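Local atomic coordinates of Atg1 tMIT (PDB entry 4P1N), a protein that is a serine/threonine protein kinase essential for autophagy and for the cytoplasm-to-vacuole pathway, required for autophagosome formation and involved in clearing protein aggregates. Residues 8-13 against 137-142; 15-20 against 113-118; 21-26 against 220-225; 29-34 against 106-111; 187-192 against 254-259. All blocks are in the same frame, centred on the assembly; numbering follows the deposited sequence.

Contact 1: 8-13 against 137-142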
# COMPACT_ATOMS: atom_id res chain seq x y z
N SER B 8 0.81 8.75 -18.24
CA SER B 8 0.32 7.40 -17.99
C SER B 8 1.51 6.47 -17.74
O SER B 8 1.34 5.28 -17.46
CB SER B 8 -0.49 6.90 -19.18
N ASN B 9 2.72 7.03 -17.87
CA ASN B 9 3.98 6.33 -17.59
C ASN B 9 4.50 6.49 -16.15
O ASN B 9 5.39 5.72 -15.71
CB ASN B 9 5.06 6.79 -18.57
N ILE B 10 3.96 7.45 -15.39
CA ILE B 10 4.40 7.59 -14.00
C ILE B 10 3.95 6.41 -13.13
O ILE B 10 4.64 6.04 -12.19
CB ILE B 10 3.90 8.87 -13.35
CG1 ILE B 10 4.79 9.20 -12.15
CG2 ILE B 10 2.42 8.77 -13.04
CD1 ILE B 10 4.08 9.60 -10.89
N THR B 11 2.80 5.83 -13.44
CA THR B 11 2.28 4.74 -12.64
C THR B 11 3.20 3.52 -12.64
O THR B 11 3.48 2.98 -11.56
CB THR B 11 0.83 4.39 -13.02
OG1 THR B 11 -0.00 5.47 -12.60
CG2 THR B 11 0.36 3.13 -12.30
N PRO B 12 3.69 3.10 -13.82
CA PRO B 12 4.63 1.97 -13.82
C PRO B 12 5.94 2.30 -13.11
O PRO B 12 6.55 1.39 -12.56
CB PRO B 12 4.86 1.68 -15.31
CG PRO B 12 4.15 2.74 -16.08
CD PRO B 12 3.16 3.38 -15.17
N PHE B 13 6.37 3.56 -13.12
CA PHE B 13 7.55 3.94 -12.35
C PHE B 13 7.30 3.81 -10.85
O PHE B 13 8.15 3.34 -10.10
CB PHE B 13 8.00 5.35 -12.69
CG PHE B 13 8.89 5.43 -13.91
CD1 PHE B 13 8.41 5.09 -15.17
CD2 PHE B 13 10.22 5.86 -13.80
CE1 PHE B 13 9.23 5.16 -16.30
CE2 PHE B 13 11.03 5.94 -14.93
CZ PHE B 13 10.54 5.60 -16.18
N LEU B 137 -6.96 5.59 -10.49
CA LEU B 137 -7.37 4.93 -9.26
C LEU B 137 -6.17 4.17 -8.67
O LEU B 137 -5.86 4.32 -7.48
CB LEU B 137 -8.54 3.99 -9.53
CG LEU B 137 -9.74 4.10 -8.58
CD1 LEU B 137 -11.05 3.93 -9.34
CD2 LEU B 137 -9.64 3.05 -7.50
N LYS B 138 -5.49 3.41 -9.53
CA LYS B 138 -4.33 2.60 -9.17
C LYS B 138 -3.28 3.40 -8.47
O LYS B 138 -2.79 3.01 -7.40
CB LYS B 138 -3.64 2.00 -10.41
CG LYS B 138 -3.97 0.56 -10.72
CD LYS B 138 -2.72 -0.14 -11.25
CE LYS B 138 -3.04 -1.52 -11.81
NZ LYS B 138 -1.82 -2.38 -11.81
N LEU B 139 -2.89 4.50 -9.09
CA LEU B 139 -1.92 5.41 -8.50
C LEU B 139 -2.36 5.90 -7.11
O LEU B 139 -1.55 5.93 -6.20
CB LEU B 139 -1.69 6.63 -9.43
CG LEU B 139 -0.68 7.66 -8.94
CD1 LEU B 139 0.69 7.03 -8.77
CD2 LEU B 139 -0.60 8.84 -9.89
N ASN B 140 -3.62 6.32 -6.98
CA ASN B 140 -4.16 6.74 -5.67
C ASN B 140 -3.98 5.68 -4.61
O ASN B 140 -3.46 5.94 -3.51
CB ASN B 140 -5.63 7.08 -5.75
CG ASN B 140 -5.89 8.53 -5.49
OD1 ASN B 140 -5.51 9.07 -4.46
ND2 ASN B 140 -6.55 9.17 -6.43
N ILE B 141 -4.35 4.46 -4.97
CA ILE B 141 -4.20 3.33 -4.06
C ILE B 141 -2.74 3.14 -3.69
O ILE B 141 -2.41 3.12 -2.49
CB ILE B 141 -4.87 2.07 -4.64
CG1 ILE B 141 -6.38 2.21 -4.50
CG2 ILE B 141 -4.38 0.81 -3.92
CD1 ILE B 141 -7.22 1.19 -5.28
N LEU B 142 -1.86 3.10 -4.68
CA LEU B 142 -0.44 2.91 -4.45
C LEU B 142 0.14 3.93 -3.53
O LEU B 142 0.95 3.61 -2.66
CB LEU B 142 0.38 2.98 -5.74
CG LEU B 142 0.54 1.69 -6.50
CD1 LEU B 142 1.40 1.95 -7.71
CD2 LEU B 142 1.21 0.62 -5.65
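Leu139 meets Ile10 and Thr11, and Leu142 meets Thr11, where the start of helix 10-33 leans on the start of helix 137-170; both helices belong to the first MIT domain. Along 137-142, Lys138 comes first. It only skirts the contact; its ammonium group forms a salt bridge with Glu15 one turn further along helix 10-33. The backbones come closest at Leu139, whose CA is 5.9 Å from CA of Thr11. Here CB of Leu139 lies 3.8 Å from OG1 of Thr11. That hydroxyl is set beside its own backbone N (chi1 -69°), which turns oxygen rather than methyl toward the leucine. The CD2 methyl of Leu139 reaches CG2 of Ile10 at 4.4 Å, and Trp126 of helix 95-129 packs on both residues. Asn140 faces elsewhere and is hydrogen-bonded to the chain of another protein. At Leu142 the CD1 methyl is 4.5 Å from the carbonyl oxygen of Thr11; Leu142 also packs on Val14 and on Ser18 of helix 10-33. With no hydrogen bond between 8-13 and 137-142, this junction rests on van der Waals contact, partly carbon against oxygen, and the nearby Lys138-Glu15 ion pair supplies a charged link between the two helices.

Contact 2: 15-20 against 113-118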
# COMPACT_ATOMS: atom_id res chain seq x y z
N GLU B 15 4.94 1.80 -9.56
CA GLU B 15 4.80 0.37 -9.26
C GLU B 15 6.14 -0.31 -9.04
O GLU B 15 6.28 -1.16 -8.17
CB GLU B 15 4.09 -0.38 -10.38
CG GLU B 15 2.59 -0.27 -10.31
CD GLU B 15 1.88 -0.98 -11.46
OE1 GLU B 15 2.39 -0.95 -12.59
OE2 GLU B 15 0.79 -1.54 -11.22
N SER B 16 7.10 0.04 -9.89
CA SER B 16 8.49 -0.43 -9.82
C SER B 16 9.19 -0.03 -8.48
O SER B 16 9.85 -0.84 -7.84
CB SER B 16 9.26 0.13 -11.03
OG SER B 16 10.65 -0.19 -10.98
N LEU B 17 9.02 1.21 -8.05
CA LEU B 17 9.53 1.62 -6.76
C LEU B 17 8.84 0.91 -5.64
O LEU B 17 9.48 0.59 -4.66
CB LEU B 17 9.41 3.15 -6.55
CG LEU B 17 10.38 3.89 -7.46
CD1 LEU B 17 9.96 5.35 -7.63
CD2 LEU B 17 11.82 3.79 -6.95
N SER B 18 7.55 0.66 -5.78
CA SER B 18 6.75 0.01 -4.72
C SER B 18 7.13 -1.45 -4.58
O SER B 18 7.10 -2.01 -3.46
CB SER B 18 5.25 0.13 -4.99
OG SER B 18 4.83 1.48 -4.94
N ALA B 19 7.50 -2.08 -5.68
CA ALA B 19 8.07 -3.43 -5.60
C ALA B 19 9.37 -3.48 -4.80
O ALA B 19 9.60 -4.36 -3.94
CB ALA B 19 8.29 -3.96 -7.00
N LYS B 20 10.22 -2.53 -5.08
CA LYS B 20 11.44 -2.35 -4.32
C LYS B 20 11.21 -2.04 -2.84
O LYS B 20 11.90 -2.61 -1.95
CB LYS B 20 12.27 -1.22 -4.95
CG LYS B 20 12.84 -1.59 -6.32
CD LYS B 20 13.40 -0.40 -7.09
CE LYS B 20 13.84 -0.87 -8.47
NZ LYS B 20 14.26 0.30 -9.27
N LEU B 113 12.51 3.46 3.80
CA LEU B 113 12.12 4.86 3.78
C LEU B 113 12.71 5.66 2.62
O LEU B 113 12.04 6.54 2.07
CB LEU B 113 12.50 5.50 5.08
CG LEU B 113 11.66 5.09 6.24
CD1 LEU B 113 12.38 5.49 7.52
CD2 LEU B 113 10.30 5.79 6.15
N THR B 114 13.91 5.32 2.18
CA THR B 114 14.55 6.03 1.07
C THR B 114 13.77 5.71 -0.21
O THR B 114 13.47 6.58 -1.03
CB THR B 114 16.06 5.63 0.88
OG1 THR B 114 16.84 6.18 1.94
CG2 THR B 114 16.64 6.16 -0.41
N ILE B 115 13.40 4.47 -0.37
CA ILE B 115 12.64 4.05 -1.56
C ILE B 115 11.24 4.65 -1.55
O ILE B 115 10.78 5.18 -2.55
CB ILE B 115 12.60 2.52 -1.66
CG1 ILE B 115 14.02 1.98 -1.64
CG2 ILE B 115 11.96 2.08 -2.97
CD1 ILE B 115 14.05 0.47 -1.43
N LEU B 116 10.58 4.60 -0.39
CA LEU B 116 9.25 5.16 -0.27
C LEU B 116 9.30 6.69 -0.55
O LEU B 116 8.44 7.21 -1.27
CB LEU B 116 8.66 4.85 1.16
CG LEU B 116 8.44 3.34 1.42
CD1 LEU B 116 8.26 3.06 2.90
CD2 LEU B 116 7.25 2.78 0.63
N ALA B 117 10.25 7.39 0.06
CA ALA B 117 10.41 8.85 -0.14
C ALA B 117 10.61 9.21 -1.60
O ALA B 117 10.06 10.20 -2.14
CB ALA B 117 11.60 9.35 0.66
N SER B 118 11.43 8.41 -2.24
CA SER B 118 11.74 8.61 -3.65
C SER B 118 10.46 8.51 -4.50
O SER B 118 10.27 9.26 -5.45
CB SER B 118 12.75 7.56 -4.08
OG SER B 118 13.02 7.73 -5.45
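Ile115 packs against the backbone of Leu17 and Lys20 where helices 10-33 and 95-129 of the first MIT domain run antiparallel, their short axes 9.0 Å apart at 166°. The close part centres on this one side chain. Its CG2 methyl sits 3.4 Å from the carbonyl oxygen of Leu17 and 3.9 Å from CB of Lys20. With CG1 beside the backbone N (chi1 -55°), the other branch carries CD1 to within 3.8 Å of the carbonyl oxygen of Lys20, so CG2 spans Leu17 and Lys20 while CD1 meets Lys20 alone. The looser side is formed by partly exposed residues: CD2 of Leu17 is 4.3 Å from CG2 of Ile115 and 4.4 Å from OG of Ser118. Lys20 lends only its near end, its extended chain leading away to Trp221 and Asp228. Cutting Ile115 back to an alanine would probably leave a gap beside the carbonyl oxygens of Leu17 and Lys20 and take away the methyl that Leu17 leans on. With no hydrogen bond joining 15-20 to 113-118, this pairing rests on van der Waals fit, a branched aliphatic side chain lying against two backbone carbonyl oxygens.

Contact 3: 21-26 against 220-225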
# COMPACT_ATOMS: atom_id res chain seq x y z
N ALA B 21 10.28 -1.13 -2.55
CA ALA B 21 9.96 -0.81 -1.15
C ALA B 21 9.42 -2.04 -0.46
O ALA B 21 9.84 -2.42 0.63
CB ALA B 21 8.96 0.34 -1.08
N PHE B 22 8.57 -2.77 -1.16
CA PHE B 22 7.95 -3.95 -0.55
C PHE B 22 8.98 -4.99 -0.15
O PHE B 22 8.93 -5.56 0.93
CB PHE B 22 6.93 -4.58 -1.52
CG PHE B 22 6.30 -5.82 -0.97
CD1 PHE B 22 5.22 -5.73 -0.10
CD2 PHE B 22 6.85 -7.08 -1.22
CE1 PHE B 22 4.64 -6.87 0.44
CE2 PHE B 22 6.27 -8.24 -0.70
CZ PHE B 22 5.19 -8.14 0.16
N VAL B 23 9.90 -5.28 -1.05
CA VAL B 23 10.91 -6.30 -0.81
C VAL B 23 11.84 -5.90 0.35
O VAL B 23 12.22 -6.70 1.18
CB VAL B 23 11.67 -6.57 -2.14
CG1 VAL B 23 12.95 -7.27 -1.90
CG2 VAL B 23 10.79 -7.42 -3.06
N MET B 24 12.15 -4.63 0.44
CA MET B 24 13.00 -4.14 1.50
C MET B 24 12.22 -4.12 2.84
O MET B 24 12.72 -4.52 3.91
CB MET B 24 13.52 -2.75 1.09
CG MET B 24 14.77 -2.32 1.82
SD MET B 24 16.16 -3.45 1.59
CE MET B 24 16.12 -3.65 -0.11
N TYR B 25 10.98 -3.67 2.79
CA TYR B 25 10.15 -3.66 3.96
C TYR B 25 9.99 -5.07 4.51
O TYR B 25 10.07 -5.26 5.75
CB TYR B 25 8.81 -3.01 3.64
CG TYR B 25 7.69 -3.27 4.62
CD1 TYR B 25 7.52 -2.48 5.71
CD2 TYR B 25 6.76 -4.34 4.43
CE1 TYR B 25 6.54 -2.72 6.62
CE2 TYR B 25 5.73 -4.57 5.34
CZ TYR B 25 5.60 -3.75 6.41
OH TYR B 25 4.60 -3.93 7.34
N SER B 26 9.73 -6.04 3.64
CA SER B 26 9.52 -7.43 4.11
C SER B 26 10.82 -7.99 4.73
O SER B 26 10.78 -8.77 5.66
CB SER B 26 9.07 -8.37 2.99
OG SER B 26 8.04 -7.79 2.19
N LEU B 220 16.46 -9.72 -7.76
CA LEU B 220 16.77 -8.71 -8.72
C LEU B 220 16.30 -7.35 -8.23
O LEU B 220 17.03 -6.38 -8.34
CB LEU B 220 16.11 -9.01 -10.06
CG LEU B 220 16.78 -10.12 -10.85
CD1 LEU B 220 15.88 -10.46 -12.02
CD2 LEU B 220 18.17 -9.72 -11.34
N TRP B 221 15.09 -7.27 -7.69
CA TRP B 221 14.65 -6.00 -7.12
C TRP B 221 15.64 -5.51 -6.08
O TRP B 221 16.01 -4.35 -6.08
CB TRP B 221 13.29 -6.10 -6.46
CG TRP B 221 12.17 -6.32 -7.39
CD1 TRP B 221 11.26 -7.35 -7.33
CD2 TRP B 221 11.76 -5.48 -8.47
NE1 TRP B 221 10.32 -7.19 -8.30
CE2 TRP B 221 10.60 -6.06 -9.02
CE3 TRP B 221 12.23 -4.28 -8.99
CZ2 TRP B 221 9.92 -5.50 -10.07
CZ3 TRP B 221 11.56 -3.71 -10.07
CH2 TRP B 221 10.42 -4.33 -10.60
N MET B 222 16.11 -6.42 -5.23
CA MET B 222 17.06 -6.08 -4.15
C MET B 222 18.35 -5.54 -4.66
O MET B 222 18.80 -4.50 -4.21
CB MET B 222 17.34 -7.29 -3.26
CG MET B 222 16.10 -7.69 -2.47
SD MET B 222 16.41 -9.04 -1.32
CE MET B 222 17.42 -8.26 -0.10
N LEU B 223 18.95 -6.23 -5.63
CA LEU B 223 20.22 -5.79 -6.19
C LEU B 223 20.10 -4.53 -7.03
O LEU B 223 21.07 -3.75 -7.12
CB LEU B 223 20.86 -6.92 -7.04
CG LEU B 223 21.29 -8.18 -6.32
CD1 LEU B 223 21.75 -9.25 -7.30
CD2 LEU B 223 22.40 -7.86 -5.33
N GLU B 224 18.96 -4.31 -7.68
CA GLU B 224 18.78 -3.05 -8.42
C GLU B 224 18.82 -1.85 -7.51
O GLU B 224 19.30 -0.80 -7.88
CB GLU B 224 17.49 -3.04 -9.23
CG GLU B 224 17.71 -3.63 -10.61
CD GLU B 224 16.47 -4.24 -11.19
OE1 GLU B 224 16.61 -5.28 -11.86
OE2 GLU B 224 15.36 -3.69 -10.97
N ILE B 225 18.34 -2.03 -6.29
CA ILE B 225 18.42 -0.97 -5.31
C ILE B 225 19.87 -0.50 -5.18
O ILE B 225 20.13 0.70 -5.12
CB ILE B 225 17.83 -1.43 -3.97
CG1 ILE B 225 16.32 -1.55 -4.11
CG2 ILE B 225 18.18 -0.45 -2.85
CD1 ILE B 225 15.68 -2.40 -3.02
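Val23 packs against Met222 and Trp221 where helix 10-33 of the first MIT domain crosses helix 209-227 of the second almost at a right angle (-98°), their short axes 9.4 Å apart. All the contacts between the two segments are apolar. The two methyls of Val23 divide the work: CG1, anti to the backbone N (chi1 163°), faces CG of Met222, at a modelled 3.2 Å that is doubtfully short, and CG2 approaches the indole obliquely, 4.3 Å from CD1 of Trp221. Met24, bent at both later torsions, turns its methyl toward Ile225, but the modelled separation there is too short to be trusted. Ile188 of helix 184-204 lies against both methionines. No hydrogen bond crosses between the segments. Within 21-26, OG of Ser26 reaches the carbonyl oxygen of Phe22 at 2.7 Å from above the carbonyl plane, whereas N of Ser26 approaches the same oxygen at 2.9 Å from the opposite face. The serine oxygen also lies 3.4 Å above the plane of the Phe22 ring, near its rim. Tyr25 turns to helix 137-170, its OH hydrogen-bonded to Glu152. The two MIT domains thus meet here through largely buried apolar side chains, without polar links between the segments.

Contact 4: 29-34 against 106-111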
# COMPACT_ATOMS: atom_id res chain seq x y z
N GLU B 29 11.02 -6.42 8.14
CA GLU B 29 10.04 -7.10 9.01
C GLU B 29 10.46 -8.48 9.46
O GLU B 29 10.09 -8.90 10.56
CB GLU B 29 8.70 -7.25 8.30
CG GLU B 29 7.97 -5.95 8.11
CD GLU B 29 7.20 -5.56 9.35
OE1 GLU B 29 6.28 -6.34 9.71
OE2 GLU B 29 7.48 -4.47 9.96
N MET B 30 11.17 -9.20 8.60
CA MET B 30 11.72 -10.50 8.98
C MET B 30 12.80 -10.33 10.10
O MET B 30 12.90 -11.14 10.99
CB MET B 30 12.25 -11.21 7.74
CG MET B 30 12.93 -12.55 8.01
SD MET B 30 14.65 -12.33 8.54
CE MET B 30 15.52 -12.57 6.99
N LYS B 31 13.58 -9.26 10.08
CA LYS B 31 14.54 -9.00 11.16
C LYS B 31 13.80 -8.49 12.38
O LYS B 31 14.08 -8.93 13.48
CB LYS B 31 15.57 -7.97 10.75
CG LYS B 31 16.47 -8.38 9.62
CD LYS B 31 17.39 -9.49 10.03
CE LYS B 31 18.51 -9.70 9.04
NZ LYS B 31 19.61 -10.42 9.73
N PHE B 32 12.85 -7.59 12.17
CA PHE B 32 12.07 -7.00 13.25
C PHE B 32 11.35 -8.09 14.05
O PHE B 32 11.37 -8.06 15.28
CB PHE B 32 11.05 -6.02 12.70
CG PHE B 32 10.40 -5.15 13.73
CD1 PHE B 32 11.12 -4.17 14.37
CD2 PHE B 32 9.06 -5.29 14.03
CE1 PHE B 32 10.54 -3.36 15.34
CE2 PHE B 32 8.46 -4.48 14.98
CZ PHE B 32 9.19 -3.50 15.63
N SER B 33 10.72 -9.03 13.36
CA SER B 33 10.00 -10.15 14.01
C SER B 33 10.83 -10.93 15.01
O SER B 33 10.32 -11.28 16.07
CB SER B 33 9.49 -11.12 12.97
OG SER B 33 8.15 -10.83 12.71
N GLN B 34 12.09 -11.19 14.69
CA GLN B 34 12.99 -11.93 15.61
C GLN B 34 13.33 -11.14 16.86
O GLN B 34 14.03 -11.64 17.74
CB GLN B 34 14.29 -12.35 14.93
CG GLN B 34 14.11 -13.23 13.70
CD GLN B 34 15.39 -13.31 12.89
OE1 GLN B 34 16.46 -13.60 13.43
NE2 GLN B 34 15.30 -13.05 11.60
N LEU B 106 16.85 -1.74 11.76
CA LEU B 106 16.81 -0.31 11.59
C LEU B 106 17.30 0.11 10.24
O LEU B 106 16.65 0.91 9.58
CB LEU B 106 17.71 0.39 12.61
CG LEU B 106 17.32 1.75 13.16
CD1 LEU B 106 18.56 2.39 13.80
CD2 LEU B 106 16.62 2.72 12.22
N LEU B 107 18.49 -0.35 9.87
CA LEU B 107 19.08 -0.02 8.59
C LEU B 107 18.18 -0.38 7.41
O LEU B 107 18.08 0.38 6.43
CB LEU B 107 20.46 -0.72 8.45
CG LEU B 107 21.55 -0.26 9.44
CD1 LEU B 107 22.86 -0.96 9.12
CD2 LEU B 107 21.71 1.24 9.42
N LEU B 108 17.53 -1.54 7.49
CA LEU B 108 16.57 -1.98 6.46
C LEU B 108 15.32 -1.13 6.45
O LEU B 108 14.78 -0.85 5.38
CB LEU B 108 16.20 -3.46 6.67
CG LEU B 108 17.41 -4.38 6.47
CD1 LEU B 108 17.08 -5.79 6.90
CD2 LEU B 108 17.92 -4.33 5.03
N TYR B 109 14.85 -0.67 7.61
CA TYR B 109 13.75 0.27 7.60
C TYR B 109 14.21 1.59 6.98
O TYR B 109 13.43 2.25 6.31
CB TYR B 109 13.13 0.51 8.99
CG TYR B 109 12.23 -0.57 9.44
CD1 TYR B 109 11.10 -0.93 8.68
CD2 TYR B 109 12.54 -1.33 10.55
CE1 TYR B 109 10.28 -1.98 9.06
CE2 TYR B 109 11.73 -2.40 10.92
CZ TYR B 109 10.61 -2.73 10.17
OH TYR B 109 9.82 -3.76 10.59
N LEU B 110 15.44 2.03 7.24
CA LEU B 110 15.88 3.31 6.68
C LEU B 110 16.03 3.22 5.16
O LEU B 110 15.74 4.16 4.47
CB LEU B 110 17.19 3.82 7.28
CG LEU B 110 17.20 4.15 8.78
CD1 LEU B 110 18.62 4.54 9.18
CD2 LEU B 110 16.30 5.32 9.14
N LYS B 111 16.45 2.08 4.64
CA LYS B 111 16.49 1.92 3.23
C LYS B 111 15.08 1.88 2.64
O LYS B 111 14.83 2.50 1.58
CB LYS B 111 17.29 0.67 2.86
CG LYS B 111 17.38 0.40 1.37
CD LYS B 111 18.13 1.48 0.60
CE LYS B 111 19.64 1.47 0.89
NZ LYS B 111 20.16 2.80 0.51
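Tyr109 pushes its hydroxyl end between Glu29 and Phe32, bridging two antiparallel helices of the three-helix bundle characteristic of an MIT domain, here the first of the pair. The short axes of 29-33 and 106-111 lie 9.4 Å apart and cross at -150°. The phenol OH donates a short hydrogen bond of 2.5 Å to OE2 of Glu29. That oxygen lies at the edge of the tyrosine ring, in its plane, but the hydroxyl meets OE2 from above the carboxylate plane. A bend at chi2 (-83°) folds Glu29 back toward this helix although its CB points away, and OE2 also forms a salt bridge with Lys156 of helix 137-170, the third helix of the bundle. The same phenol oxygen lies 3.3 Å from CB of Phe32. The rings form an offset edge-to-face pair, the edge of Tyr109 toward the face of Phe32, with centroids 5.8 Å apart and planes at 83°. A phenylalanine in place of Tyr109 would probably keep much of this ring pairing but leave Glu29 without its hydroxyl donor, with Lys156 remaining. Beside this cluster Lys31 contributes its aliphatic part, its ammonium group pairing with Glu104; what touches there is CG of Lys31, 3.8 Å from CD1 of Leu108.

Contact 5: 187-192 against 254-259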
# COMPACT_ATOMS: atom_id res chain seq x y z
N LEU B 187 24.04 -6.58 3.95
CA LEU B 187 22.73 -7.19 4.22
C LEU B 187 21.92 -7.46 2.95
O LEU B 187 21.46 -8.55 2.72
CB LEU B 187 21.92 -6.24 5.12
CG LEU B 187 21.75 -6.49 6.62
CD1 LEU B 187 22.77 -7.48 7.17
CD2 LEU B 187 21.70 -5.19 7.42
N ILE B 188 21.74 -6.44 2.12
CA ILE B 188 20.94 -6.61 0.90
C ILE B 188 21.60 -7.63 -0.05
O ILE B 188 20.95 -8.56 -0.57
CB ILE B 188 20.69 -5.23 0.24
CG1 ILE B 188 19.75 -4.39 1.15
CG2 ILE B 188 20.10 -5.43 -1.16
CD1 ILE B 188 19.89 -2.86 1.02
N TYR B 189 22.90 -7.47 -0.26
CA TYR B 189 23.69 -8.33 -1.17
C TYR B 189 23.64 -9.80 -0.79
O TYR B 189 23.27 -10.64 -1.62
CB TYR B 189 25.12 -7.82 -1.19
CG TYR B 189 26.14 -8.63 -1.97
CD1 TYR B 189 26.14 -8.64 -3.35
CD2 TYR B 189 27.13 -9.33 -1.32
CE1 TYR B 189 27.11 -9.37 -4.07
CE2 TYR B 189 28.10 -10.03 -2.01
CZ TYR B 189 28.09 -10.06 -3.38
OH TYR B 189 29.06 -10.79 -4.05
N ASP B 190 24.00 -10.10 0.45
CA ASP B 190 23.94 -11.48 0.98
C ASP B 190 22.55 -12.06 0.90
O ASP B 190 22.38 -13.23 0.53
CB ASP B 190 24.39 -11.54 2.44
CG ASP B 190 25.86 -11.19 2.62
OD1 ASP B 190 26.57 -11.17 1.60
OD2 ASP B 190 26.31 -10.92 3.75
N ARG B 191 21.54 -11.25 1.26
CA ARG B 191 20.18 -11.73 1.27
C ARG B 191 19.70 -12.02 -0.15
O ARG B 191 19.09 -13.06 -0.41
CB ARG B 191 19.27 -10.72 1.96
CG ARG B 191 17.78 -11.08 1.94
CD ARG B 191 17.55 -12.39 2.67
NE ARG B 191 16.13 -12.68 2.73
CZ ARG B 191 15.61 -13.89 2.91
NH1 ARG B 191 16.42 -14.94 3.08
NH2 ARG B 191 14.29 -14.05 2.92
N ALA B 192 19.98 -11.13 -1.09
CA ALA B 192 19.58 -11.36 -2.49
C ALA B 192 20.20 -12.64 -3.10
O ALA B 192 19.55 -13.37 -3.82
CB ALA B 192 19.93 -10.17 -3.35
N GLU B 254 30.49 -3.35 -10.04
CA GLU B 254 30.74 -4.26 -11.16
C GLU B 254 30.42 -5.73 -10.81
O GLU B 254 29.84 -6.44 -11.61
CB GLU B 254 32.18 -4.09 -11.68
CG GLU B 254 32.52 -4.95 -12.89
CD GLU B 254 31.43 -4.96 -13.96
OE1 GLU B 254 30.79 -3.91 -14.19
OE2 GLU B 254 31.22 -6.03 -14.57
N MET B 255 30.79 -6.17 -9.62
CA MET B 255 30.40 -7.49 -9.16
C MET B 255 28.86 -7.67 -9.06
O MET B 255 28.32 -8.69 -9.49
CB MET B 255 31.05 -7.76 -7.81
CG MET B 255 31.12 -9.22 -7.42
SD MET B 255 31.80 -9.43 -5.76
CE MET B 255 33.50 -8.99 -6.02
N ILE B 256 28.17 -6.68 -8.48
CA ILE B 256 26.70 -6.71 -8.37
C ILE B 256 26.08 -6.70 -9.76
O ILE B 256 25.12 -7.44 -10.02
CB ILE B 256 26.14 -5.54 -7.50
CG1 ILE B 256 26.60 -5.68 -6.05
CG2 ILE B 256 24.61 -5.50 -7.50
CD1 ILE B 256 26.71 -4.39 -5.29
N ARG B 257 26.63 -5.90 -10.67
CA ARG B 257 26.18 -5.92 -12.05
C ARG B 257 26.25 -7.33 -12.65
O ARG B 257 25.34 -7.75 -13.37
CB ARG B 257 26.98 -4.95 -12.92
CG ARG B 257 26.43 -3.55 -12.90
CD ARG B 257 27.09 -2.65 -13.94
NE ARG B 257 27.10 -1.28 -13.44
CZ ARG B 257 28.17 -0.65 -12.95
NH1 ARG B 257 29.36 -1.23 -12.92
NH2 ARG B 257 28.03 0.59 -12.50
N LYS B 258 27.32 -8.06 -12.36
CA LYS B 258 27.48 -9.41 -12.90
C LYS B 258 26.38 -10.32 -12.37
O LYS B 258 25.69 -10.99 -13.12
CB LYS B 258 28.87 -9.99 -12.56
CG LYS B 258 30.06 -9.18 -13.05
CD LYS B 258 30.27 -9.24 -14.56
CE LYS B 258 31.22 -10.36 -14.98
NZ LYS B 258 32.65 -9.92 -15.09
N TYR B 259 26.20 -10.33 -11.06
CA TYR B 259 25.11 -11.11 -10.43
C TYR B 259 23.74 -10.77 -10.97
O TYR B 259 22.94 -11.66 -11.23
CB TYR B 259 25.17 -10.99 -8.92
CG TYR B 259 26.32 -11.79 -8.34
CD1 TYR B 259 26.33 -13.16 -8.46
CD2 TYR B 259 27.38 -11.17 -7.68
CE1 TYR B 259 27.37 -13.92 -7.96
CE2 TYR B 259 28.42 -11.92 -7.15
CZ TYR B 259 28.40 -13.30 -7.31
OH TYR B 259 29.37 -14.10 -6.82
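The short helical axes of 187-192 and 254-259 run nearly in the same direction, 26° apart, at a closest approach of 12.2 Å, and the space between them is bridged by side chains, chiefly the ring of Tyr189. The helices, 184-204 and 250-273, are the first and last of the three-helix bundle that forms the second MIT domain, and such a bundle places its outer two parallel; helix 209-227 connects them in sequence and packs on both. With its ring anti to the backbone N (chi1 175°), Tyr189 extends across to three residues of 254-259. Its OH lies 3.5 Å from SD of Met255, the two side chains meeting at about a right angle. The same oxygen is 3.4 Å from CE2 of Tyr259, whose ring it approaches obliquely. On the ring itself, CD2 of Tyr259 comes to the edge of Tyr189, near its plane, 4.0 Å from CE1 of Tyr189. None of these is a hydrogen bond: the Tyr189 hydroxyl is bonded to the backbone of another protein's chain, to which the hydroxyl of Tyr259 makes a weak bond as well. Two buried tyrosines of different helices therefore present their polar ends to one bound partner, while their ring carbons pack against each other between the two helices. At the base of the Tyr189 ring, CD1 rests 4.0 Å from CG1 of Ile256.

How the contacts relate
Helix 10-33 runs through contacts 1 to 4, giving successive parts of its length to helices 137-170, 95-129, 209-227 and again 95-129. Contacts 1 and 2 meet through Lys138 NZ and Glu15 OE2, 2.8 Å apart. Contact 3 joins the two MIT domains: its centre is 9 Å from that of contact 2, with Ile115 CD1 against Ile225 CD1 at 3.7 Å, and 12 Å from those of contacts 4 and 5. Met24 SD lies 3.7 Å from Ile188 CG1, tying contact 3 to contact 5. Contacts 1 and 5 are farthest apart, 29 Å between centres. None of the five includes a kinase active site.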